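Local atomic coordinates of periplasmic branched-chain amino acid-binding protein (Burkholderia mallei, PDB entry 3I09), a protein that probably captures branched-chain amino acids or related small ligands in the periplasm for an ABC transporter, and here holds acetoacetic acid. Residues Y120-M125 against S277-A282. Residues are numbered along the deposited sequence; the frame is centred on the assembly and turned at random.
Sequences YAYDTM and SSLQAA. With AAE (acetoacetic acid), chain C.
A121 and A282 bring the two backbones within 6.0 Å, CA to CA, where the non-helical link 120-123, which straightens at Y122 and D123, passes the first turn of helix 278-297. No hydrogen bond joins the segments, so side-chain packing does the work. The methyl CB of A121 meets the methyl CB of A282 at 3.7 Å; two such small residues let the link run close to the helix. With CG anti to N (chi1 -161°), the ring of Y120 swings out past A282 toward the helix, CE2 lying 3.8 Å from the carbonyl O of A282, and also touches M329. Its hydroxyl is hydrogen-bonded to those of S285 and T289 farther along helix 278-297; tyrosine suits a place where the ring packs inside while the hydroxyl finds polar partners. Y122 and L279 lie at a slant to each other: the branched leucine packs one methyl, CD2, 3.7 Å from CE1 of Y122. Y122 is a pocket residue: its OH lies 3.6 Å from C5 of acetoacetic acid and is hydrogen-bonded to the carbonyl O of G102. The helix start is fixed by a capping box: OG of S277 accepts from N of Q280 at 3.3 Å, and OE1 of Q280 takes N of S277 in an almost straight bond of 2.9 Å. The link leaves strand 117-119, the edge of the six-stranded sheet, and enters helix 124-137, which leads into strand 142-148 of the four-stranded sheet; it thus forms one connection between the two lobes of this type I binding protein, flanked by helix 278-297 and strand 329-338.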
loop_
_atom_site.group_PDB
_atom_site.type_symbol
_atom_site.label_atom_id
_atom_site.label_comp_id
_atom_site.label_asym_id
_atom_site.label_seq_id
_atom_site.Cartn_x
_atom_site.Cartn_y
_atom_site.Cartn_z
ATOM N N TYR A 120 -3.062 -2.706 -6.732
ATOM C CA TYR A 120 -4.456 -2.683 -6.349
ATOM C C TYR A 120 -4.896 -1.572 -5.393
ATOM O O TYR A 120 -6.016 -1.052 -5.547
ATOM C CB TYR A 120 -4.888 -4.030 -5.776
ATOM C CG TYR A 120 -6.393 -4.274 -5.772
ATOM C CD1 TYR A 120 -7.028 -4.841 -6.876
ATOM C CD2 TYR A 120 -7.164 -4.037 -4.614
ATOM C CE1 TYR A 120 -8.395 -5.124 -6.856
ATOM C CE2 TYR A 120 -8.548 -4.295 -4.595
ATOM C CZ TYR A 120 -9.148 -4.865 -5.717
ATOM O OH TYR A 120 -10.499 -5.128 -5.747
ATOM N N ALA A 121 -4.073 -1.259 -4.392
ATOM C CA ALA A 121 -4.531 -0.446 -3.243
ATOM C C ALA A 121 -4.105 1.012 -3.215
ATOM O O ALA A 121 -4.919 1.903 -2.923
ATOM C CB ALA A 121 -4.158 -1.124 -1.930
ATOM N N TYR A 122 -2.837 1.262 -3.473
ATOM C CA TYR A 122 -2.250 2.607 -3.405
ATOM C C TYR A 122 -0.910 2.564 -4.132
ATOM O O TYR A 122 -0.403 1.499 -4.405
ATOM C CB TYR A 122 -2.023 3.086 -1.973
ATOM C CG TYR A 122 -0.880 2.423 -1.289
ATOM C CD1 TYR A 122 -0.946 1.078 -0.931
ATOM C CD2 TYR A 122 0.341 3.075 -1.130
ATOM C CE1 TYR A 122 0.160 0.425 -0.338
ATOM C CE2 TYR A 122 1.432 2.444 -0.502
ATOM C CZ TYR A 122 1.349 1.126 -0.142
ATOM O OH TYR A 122 2.442 0.510 0.446
ATOM N N ASP A 123 -0.349 3.719 -4.443
ATOM C CA ASP A 123 1.067 3.773 -4.831
ATOM C C ASP A 123 1.683 5.076 -4.397
ATOM O O ASP A 123 1.016 5.966 -3.848
ATOM C CB ASP A 123 1.326 3.471 -6.335
ATOM C CG ASP A 123 0.783 4.523 -7.288
ATOM O OD1 ASP A 123 0.740 5.712 -6.936
ATOM O OD2 ASP A 123 0.408 4.111 -8.424
ATOM N N THR A 124 2.980 5.183 -4.603
ATOM C CA THR A 124 3.713 6.374 -4.153
ATOM C C THR A 124 3.370 7.654 -4.896
ATOM O O THR A 124 3.522 8.747 -4.339
ATOM C CB THR A 124 5.221 6.127 -4.240
ATOM O OG1 THR A 124 5.558 5.675 -5.553
ATOM C CG2 THR A 124 5.624 5.076 -3.228
HETATM N N MSE A 125 2.895 7.562 -6.137
HETATM C CA MSE A 125 2.397 8.763 -6.826
HETATM C C MSE A 125 1.130 9.309 -6.127
HETATM O O MSE A 125 1.021 10.497 -5.911
HETATM C CB MSE A 125 2.135 8.443 -8.302
HETATM C CG MSE A 125 1.549 9.538 -9.076
HETATM SE SE MSE A 125 2.898 10.980 -9.241
HETATM C CE MSE A 125 3.947 10.163 -10.634
ATOM N N SER A 277 -6.567 -2.565 8.580
ATOM C CA SER A 277 -5.969 -1.515 7.778
ATOM C C SER A 277 -6.520 -1.558 6.349
ATOM O O SER A 277 -7.173 -2.536 5.930
ATOM C CB SER A 277 -4.449 -1.692 7.658
ATOM O OG SER A 277 -4.102 -2.790 6.788
ATOM N N SER A 278 -6.212 -0.525 5.589
ATOM C CA SER A 278 -6.581 -0.482 4.177
ATOM C C SER A 278 -5.938 -1.654 3.351
ATOM O O SER A 278 -6.521 -2.109 2.368
ATOM C CB SER A 278 -6.209 0.875 3.571
ATOM O OG SER A 278 -4.802 1.097 3.627
ATOM N N LEU A 279 -4.776 -2.154 3.780
ATOM C CA LEU A 279 -4.152 -3.288 3.103
ATOM C C LEU A 279 -4.915 -4.575 3.316
ATOM O O LEU A 279 -5.083 -5.360 2.405
ATOM C CB LEU A 279 -2.682 -3.440 3.536
ATOM C CG LEU A 279 -1.803 -2.215 3.412
ATOM C CD1 LEU A 279 -0.391 -2.579 3.822
ATOM C CD2 LEU A 279 -1.818 -1.608 1.981
ATOM N N GLN A 280 -5.340 -4.824 4.556
ATOM C CA GLN A 280 -6.087 -6.012 4.888
ATOM C C GLN A 280 -7.448 -6.042 4.175
ATOM O O GLN A 280 -7.838 -7.074 3.605
ATOM C CB GLN A 280 -6.184 -6.135 6.420
ATOM C CG GLN A 280 -4.807 -6.509 7.023
ATOM C CD GLN A 280 -4.486 -5.950 8.390
ATOM O OE1 GLN A 280 -5.204 -5.100 8.947
ATOM N NE2 GLN A 280 -3.373 -6.442 8.962
ATOM N N ALA A 281 -8.119 -4.893 4.136
ATOM C CA ALA A 281 -9.327 -4.705 3.293
ATOM C C ALA A 281 -9.082 -4.972 1.817
ATOM O O ALA A 281 -9.807 -5.744 1.152
ATOM C CB ALA A 281 -9.909 -3.258 3.494
ATOM N N ALA A 282 -8.043 -4.340 1.280
ATOM C CA ALA A 282 -7.660 -4.525 -0.139
ATOM C C ALA A 282 -7.283 -5.973 -0.481
ATOM O O ALA A 282 -7.630 -6.460 -1.562
ATOM C CB ALA A 282 -6.529 -3.586 -0.500
HETATM O O1 AAE C . 6.218 -0.495 -0.566
HETATM C C2 AAE C . 6.708 -0.593 0.573
HETATM O O3 AAE C . 7.840 -1.083 0.777
HETATM C C4 AAE C . 5.917 -0.037 1.745
HETATM C C5 AAE C . 5.056 -1.095 2.376
HETATM O O8 AAE C . 4.859 -2.199 1.815
HETATM C C9 AAE C . 4.331 -0.671 3.620
#